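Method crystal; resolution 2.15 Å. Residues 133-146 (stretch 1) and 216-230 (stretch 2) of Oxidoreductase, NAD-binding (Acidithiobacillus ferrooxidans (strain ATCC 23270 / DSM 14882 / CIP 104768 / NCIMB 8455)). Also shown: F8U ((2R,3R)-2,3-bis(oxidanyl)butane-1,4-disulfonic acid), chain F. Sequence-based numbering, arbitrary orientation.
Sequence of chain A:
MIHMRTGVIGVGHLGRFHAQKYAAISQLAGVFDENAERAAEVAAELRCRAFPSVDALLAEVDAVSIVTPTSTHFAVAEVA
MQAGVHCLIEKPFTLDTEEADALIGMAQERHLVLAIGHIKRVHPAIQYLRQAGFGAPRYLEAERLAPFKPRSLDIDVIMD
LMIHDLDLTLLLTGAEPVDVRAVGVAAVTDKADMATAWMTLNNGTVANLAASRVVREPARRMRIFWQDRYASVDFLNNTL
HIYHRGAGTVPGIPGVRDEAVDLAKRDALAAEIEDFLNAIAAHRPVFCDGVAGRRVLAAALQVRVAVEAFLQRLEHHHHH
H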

# COMPACT_ATOMS: atom_id res chain seq x y z
N GLY A 133 -13.69 9.48 13.13
CA GLY A 133 -14.16 8.50 14.10
C GLY A 133 -15.57 7.96 13.88
O GLY A 133 -16.39 7.94 14.80
N PHE A 134 -15.86 7.51 12.66
CA PHE A 134 -17.18 6.98 12.32
C PHE A 134 -17.38 5.53 12.76
O PHE A 134 -18.50 5.03 12.67
CB PHE A 134 -17.42 7.10 10.82
CG PHE A 134 -17.62 8.50 10.37
CD1 PHE A 134 -18.01 9.48 11.27
CD2 PHE A 134 -17.43 8.85 9.05
CE1 PHE A 134 -18.20 10.78 10.86
CE2 PHE A 134 -17.62 10.16 8.64
CZ PHE A 134 -18.01 11.13 9.54
N GLY A 135 -16.35 4.86 13.25
CA GLY A 135 -16.49 3.45 13.54
C GLY A 135 -16.28 2.61 12.29
O GLY A 135 -16.04 3.10 11.18
N ALA A 136 -16.35 1.30 12.49
CA ALA A 136 -16.20 0.36 11.40
C ALA A 136 -17.34 0.53 10.39
O ALA A 136 -18.52 0.45 10.77
CB ALA A 136 -16.19 -1.08 11.93
N PRO A 137 -17.04 0.75 9.11
CA PRO A 137 -18.10 0.74 8.10
C PRO A 137 -18.79 -0.61 8.07
O PRO A 137 -18.19 -1.64 8.40
CB PRO A 137 -17.36 1.01 6.79
CG PRO A 137 -15.92 0.76 7.10
CD PRO A 137 -15.73 1.09 8.53
N ARG A 138 -20.05 -0.59 7.65
CA ARG A 138 -20.81 -1.82 7.49
C ARG A 138 -20.66 -2.41 6.10
O ARG A 138 -20.71 -3.63 5.94
CB ARG A 138 -22.30 -1.57 7.78
CG ARG A 138 -22.55 -0.71 9.02
CD ARG A 138 -21.95 -1.35 10.25
NE ARG A 138 -22.60 -0.93 11.48
CZ ARG A 138 -22.28 -1.41 12.68
NH1 ARG A 138 -21.31 -2.31 12.78
NH2 ARG A 138 -22.92 -1.00 13.76
N TYR A 139 -20.46 -1.56 5.08
CA TYR A 139 -20.25 -2.04 3.72
C TYR A 139 -19.23 -1.16 3.01
O TYR A 139 -19.26 0.06 3.14
CB TYR A 139 -21.59 -2.05 2.97
CG TYR A 139 -21.56 -2.45 1.51
CD1 TYR A 139 -21.09 -3.70 1.11
CD2 TYR A 139 -22.03 -1.60 0.53
CE1 TYR A 139 -21.06 -4.06 -0.22
CE2 TYR A 139 -22.01 -1.94 -0.79
CZ TYR A 139 -21.53 -3.18 -1.17
OH TYR A 139 -21.54 -3.52 -2.51
N LEU A 140 -18.30 -1.78 2.26
CA LEU A 140 -17.38 -1.04 1.40
C LEU A 140 -17.45 -1.58 -0.03
O LEU A 140 -17.46 -2.80 -0.25
CB LEU A 140 -15.91 -1.11 1.87
CG LEU A 140 -15.49 -0.96 3.31
CD1 LEU A 140 -15.65 -2.29 4.02
CD2 LEU A 140 -14.04 -0.51 3.39
N GLU A 141 -17.49 -0.67 -1.00
CA GLU A 141 -17.58 -0.97 -2.42
C GLU A 141 -16.47 -0.19 -3.11
O GLU A 141 -16.46 1.04 -3.04
CB GLU A 141 -18.94 -0.55 -2.96
CG GLU A 141 -19.55 -1.44 -3.97
CD GLU A 141 -21.00 -1.06 -4.26
OE1 GLU A 141 -21.27 0.14 -4.50
OE2 GLU A 141 -21.85 -1.96 -4.25
N ALA A 142 -15.55 -0.87 -3.79
CA ALA A 142 -14.41 -0.14 -4.34
C ALA A 142 -14.09 -0.61 -5.76
O ALA A 142 -14.35 -1.76 -6.12
CB ALA A 142 -13.15 -0.26 -3.45
N GLU A 143 -13.53 0.32 -6.54
CA GLU A 143 -13.05 0.05 -7.90
C GLU A 143 -11.64 0.62 -8.08
O GLU A 143 -11.40 1.81 -7.82
CB GLU A 143 -13.98 0.65 -8.96
CG GLU A 143 -15.42 0.22 -8.86
CD GLU A 143 -16.34 1.15 -9.61
OE1 GLU A 143 -16.56 0.92 -10.82
OE2 GLU A 143 -16.83 2.12 -8.98
N ARG A 144 -10.71 -0.23 -8.53
CA ARG A 144 -9.36 0.20 -8.88
C ARG A 144 -9.07 -0.32 -10.29
O ARG A 144 -8.70 -1.48 -10.47
CB ARG A 144 -8.34 -0.32 -7.88
CG ARG A 144 -7.06 0.47 -7.83
CD ARG A 144 -6.31 0.22 -6.52
NE ARG A 144 -6.98 0.83 -5.37
CZ ARG A 144 -6.71 2.05 -4.89
NH1 ARG A 144 -5.77 2.80 -5.48
NH2 ARG A 144 -7.37 2.51 -3.83
N LEU A 145 -9.23 0.55 -11.27
CA LEU A 145 -9.22 0.22 -12.68
C LEU A 145 -8.09 0.99 -13.34
O LEU A 145 -8.09 2.23 -13.31
CB LEU A 145 -10.56 0.57 -13.33
CG LEU A 145 -11.84 0.33 -12.53
CD1 LEU A 145 -13.07 0.67 -13.37
CD2 LEU A 145 -11.93 -1.13 -12.06
N ALA A 146 -7.14 0.27 -13.94
CA ALA A 146 -5.99 0.88 -14.58
C ALA A 146 -5.99 0.57 -16.08
O ALA A 146 -6.30 -0.56 -16.47
CB ALA A 146 -4.69 0.38 -13.95
N ARG A 216 -10.37 1.54 -20.21
CA ARG A 216 -10.04 2.69 -21.05
C ARG A 216 -9.39 3.80 -20.23
O ARG A 216 -8.22 4.16 -20.45
CB ARG A 216 -11.30 3.22 -21.74
CG ARG A 216 -11.98 2.24 -22.69
CD ARG A 216 -12.49 2.95 -23.94
NE ARG A 216 -11.39 3.50 -24.73
CZ ARG A 216 -11.43 3.70 -26.04
NH1 ARG A 216 -12.52 3.40 -26.72
NH2 ARG A 216 -10.37 4.20 -26.68
N GLU A 217 -10.12 4.34 -19.26
CA GLU A 217 -9.60 5.42 -18.44
C GLU A 217 -9.46 4.98 -16.99
O GLU A 217 -10.25 4.16 -16.50
CB GLU A 217 -10.50 6.66 -18.53
CG GLU A 217 -11.84 6.52 -17.82
CD GLU A 217 -12.87 5.77 -18.66
OE1 GLU A 217 -13.97 6.33 -18.89
OE2 GLU A 217 -12.58 4.62 -19.08
N PRO A 218 -8.47 5.51 -16.26
CA PRO A 218 -8.29 5.12 -14.86
C PRO A 218 -9.51 5.43 -14.02
O PRO A 218 -10.29 6.34 -14.31
CB PRO A 218 -7.08 5.95 -14.42
CG PRO A 218 -6.43 6.43 -15.68
CD PRO A 218 -7.53 6.56 -16.68
N ALA A 219 -9.69 4.64 -12.96
CA ALA A 219 -10.77 4.87 -12.00
C ALA A 219 -10.34 4.31 -10.65
O ALA A 219 -10.02 3.12 -10.56
CB ALA A 219 -12.07 4.24 -12.47
N ARG A 220 -10.33 5.15 -9.62
CA ARG A 220 -9.89 4.78 -8.27
C ARG A 220 -10.93 5.37 -7.32
O ARG A 220 -10.79 6.53 -6.90
CB ARG A 220 -8.50 5.33 -7.97
CG ARG A 220 -7.36 4.42 -8.33
CD ARG A 220 -6.06 5.00 -7.86
NE ARG A 220 -5.09 5.11 -8.94
CZ ARG A 220 -3.87 5.62 -8.80
NH1 ARG A 220 -3.46 6.07 -7.62
NH2 ARG A 220 -3.05 5.67 -9.85
N ARG A 221 -11.94 4.57 -6.98
CA ARG A 221 -13.06 5.07 -6.20
C ARG A 221 -13.41 4.08 -5.09
O ARG A 221 -13.12 2.88 -5.19
CB ARG A 221 -14.26 5.34 -7.11
CG ARG A 221 -13.97 6.46 -8.13
CD ARG A 221 -15.21 6.91 -8.88
NE ARG A 221 -16.01 5.78 -9.36
CZ ARG A 221 -16.04 5.36 -10.62
NH1 ARG A 221 -15.30 5.96 -11.55
NH2 ARG A 221 -16.81 4.33 -10.96
N MET A 222 -14.01 4.61 -4.02
CA MET A 222 -14.50 3.79 -2.91
C MET A 222 -15.73 4.45 -2.30
O MET A 222 -15.67 5.60 -1.85
CB MET A 222 -13.45 3.58 -1.82
CG MET A 222 -13.95 2.68 -0.67
SD MET A 222 -12.70 2.38 0.61
CE MET A 222 -11.75 1.09 -0.16
N ARG A 223 -16.83 3.71 -2.27
CA ARG A 223 -18.00 4.11 -1.51
C ARG A 223 -18.05 3.30 -0.22
O ARG A 223 -17.70 2.11 -0.19
CB ARG A 223 -19.26 3.92 -2.36
CG ARG A 223 -19.32 4.95 -3.49
CD ARG A 223 -20.37 4.63 -4.56
NE ARG A 223 -20.12 3.36 -5.24
CZ ARG A 223 -19.23 3.17 -6.22
NH1 ARG A 223 -18.47 4.16 -6.66
NH2 ARG A 223 -19.10 1.97 -6.75
N ILE A 224 -18.42 3.97 0.87
CA ILE A 224 -18.35 3.42 2.21
C ILE A 224 -19.67 3.72 2.91
O ILE A 224 -20.14 4.86 2.90
CB ILE A 224 -17.17 4.02 3.00
CG1 ILE A 224 -15.88 3.96 2.16
CG2 ILE A 224 -17.02 3.32 4.31
CD1 ILE A 224 -14.66 4.48 2.89
N PHE A 225 -20.28 2.69 3.51
CA PHE A 225 -21.59 2.78 4.12
C PHE A 225 -21.49 2.43 5.60
O PHE A 225 -21.09 1.31 5.96
CB PHE A 225 -22.59 1.84 3.43
CG PHE A 225 -22.80 2.12 1.97
CD1 PHE A 225 -23.94 2.77 1.52
CD2 PHE A 225 -21.86 1.69 1.02
CE1 PHE A 225 -24.12 3.01 0.16
CE2 PHE A 225 -22.04 1.93 -0.33
CZ PHE A 225 -23.18 2.59 -0.76
N TRP A 226 -21.86 3.38 6.45
CA TRP A 226 -22.16 3.17 7.85
C TRP A 226 -23.67 3.20 8.03
O TRP A 226 -24.43 3.46 7.09
CB TRP A 226 -21.51 4.25 8.73
CG TRP A 226 -20.01 4.27 8.73
CD1 TRP A 226 -19.17 3.70 9.64
CD2 TRP A 226 -19.16 4.94 7.78
NE1 TRP A 226 -17.87 3.94 9.31
CE2 TRP A 226 -17.83 4.71 8.18
CE3 TRP A 226 -19.40 5.69 6.62
CZ2 TRP A 226 -16.74 5.21 7.47
CZ3 TRP A 226 -18.34 6.19 5.93
CH2 TRP A 226 -17.01 5.96 6.35
N GLN A 227 -24.12 2.94 9.26
CA GLN A 227 -25.55 2.95 9.54
C GLN A 227 -26.18 4.32 9.32
O GLN A 227 -27.39 4.40 9.06
CB GLN A 227 -25.79 2.49 10.98
CG GLN A 227 -27.17 1.95 11.24
CD GLN A 227 -27.14 0.76 12.16
OE1 GLN A 227 -26.08 0.17 12.39
NE2 GLN A 227 -28.30 0.39 12.69
N ASP A 228 -25.41 5.40 9.41
CA ASP A 228 -25.98 6.73 9.29
C ASP A 228 -25.22 7.64 8.34
O ASP A 228 -25.50 8.84 8.32
CB ASP A 228 -26.07 7.39 10.67
CG ASP A 228 -27.11 6.73 11.55
OD1 ASP A 228 -28.27 6.61 11.10
OD2 ASP A 228 -26.74 6.33 12.68
N ARG A 229 -24.29 7.11 7.55
CA ARG A 229 -23.45 7.94 6.69
C ARG A 229 -23.13 7.20 5.40
O ARG A 229 -23.14 5.97 5.35
CB ARG A 229 -22.13 8.33 7.37
CG ARG A 229 -22.22 9.57 8.20
CD ARG A 229 -21.23 9.56 9.34
NE ARG A 229 -21.84 10.06 10.58
CZ ARG A 229 -22.30 11.30 10.75
NH1 ARG A 229 -22.23 12.20 9.77
NH2 ARG A 229 -22.85 11.65 11.91
N TYR A 230 -22.82 7.99 4.38
CA TYR A 230 -22.29 7.45 3.13
C TYR A 230 -21.12 8.31 2.68
O TYR A 230 -21.28 9.51 2.47
CB TYR A 230 -23.40 7.41 2.07
CG TYR A 230 -22.99 7.40 0.62
CD1 TYR A 230 -22.94 8.58 -0.12
CD2 TYR A 230 -22.74 6.20 -0.05
CE1 TYR A 230 -22.61 8.57 -1.46
CE2 TYR A 230 -22.41 6.18 -1.40
CZ TYR A 230 -22.35 7.37 -2.10
OH TYR A 230 -22.03 7.37 -3.44
C01 F8U F . -22.45 4.51 -7.83
C02 F8U F . -22.44 5.72 -8.77
C03 F8U F . -21.81 7.03 -8.29
C04 F8U F . -21.70 7.25 -6.79
O06 F8U F . -21.09 9.96 -7.35
O07 F8U F . -21.67 9.48 -5.19
O08 F8U F . -19.55 8.73 -6.18
O09 F8U F . -22.60 8.06 -8.77
O10 F8U F . -21.69 5.40 -9.89
O12 F8U F . -24.99 3.77 -6.87
O13 F8U F . -23.41 3.99 -5.25
O14 F8U F . -24.09 6.05 -6.41
S05 F8U F . -20.98 8.87 -6.35
S11 F8U F . -23.78 4.59 -6.58
O HOH W 1 -6.07 3.55 -11.80

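The strongest side-chain interactions in this contact are salt bridges on one face of an antiparallel pair of strands, 139-146 and 219-225. Glu143 OE2 lies 3.0 Å from Arg221 NH2 and 3.2 Å from Arg223 NH2, so a single carboxylate oxygen serves two guanidinium groups. The bond to Arg223 is nearly straight, at 163° about the hydrogen, whereas that to Arg221 is bent to 129° and weak despite its shorter length. A second bridge joins Glu141 OE1 to Arg223 NE at 3.5 Å, again a weak hydrogen bond. Both carboxylates meet Arg223 near the plane of its guanidinium, where its N-H groups point, which leaves a face free for C01 of the bound disulfonic acid. Arginine suits this position because its several donors spread around one flat, charged group. Glu141 is also held within its own strand: Tyr139 OH donates to Glu141 OE2 across a very short 2.4 Å.

Beneath these side chains runs a regular backbone ladder. Reciprocal hydrogen bonds join Glu141 N to Arg223 O at 2.9 Å and Arg223 N to Glu141 O at 2.8 Å; the same pattern links Tyr139 with Phe225, Glu143 with Arg221, and Leu145 with Ala219. Between these pairs the CA hydrogens approach carbonyls, as in the 3.4 Å contact from Met222 CA to Glu141 O. The strand directions differ by 174°, which is nearly perfectly antiparallel, and the pairing runs without a break from Tyr139 with Phe225 to Leu145 with Ala219. At its 139-225 end, Phe225 O accepts from both Tyr139 N, at 3.1 Å, and Arg138 N, at 2.7 Å.

Beyond that end, Trp226 fills the space beside the loop that precedes the first strand. Its NE1 donates to Gly135 O at 2.7 Å, satisfying the one polar atom of the indole. Its five-membered ring is sandwiched, with Phe134 CB 3.8 Å from the ring centroid over one face and Pro137 CA 3.7 Å from it over the opposite face. The broad indole thus combines an edge donor with two apolar surfaces. The Phe134 ring turns its edge toward the six-membered ring of Trp226, with the planes at 76°, while Arg229 CD sits 3.5 Å from the Phe134 ring centroid, almost on the ring normal. Gly135 suits the turn, since at its backbone angles a CB would be jammed against the preceding carbonyl oxygen.

On the sheet face opposite the salt bridges the contacts are largely apolar. Ala142 CB meets Met222 CE at 3.8 Å, and the small alanine fits the closest CA-CA pair in the register, 4.2 Å. Leu140 CD2 lies 4.2 Å from Met222 SD, and Pro137 CB touches Ile224 CG2 at 3.4 Å. Arg144 and Arg220 share this face although their charges are alike; Arg144 NH1 stays 4.2 Å from Arg220 NE, and Arg144 also finds hydrogen-bonding partners elsewhere in the structure.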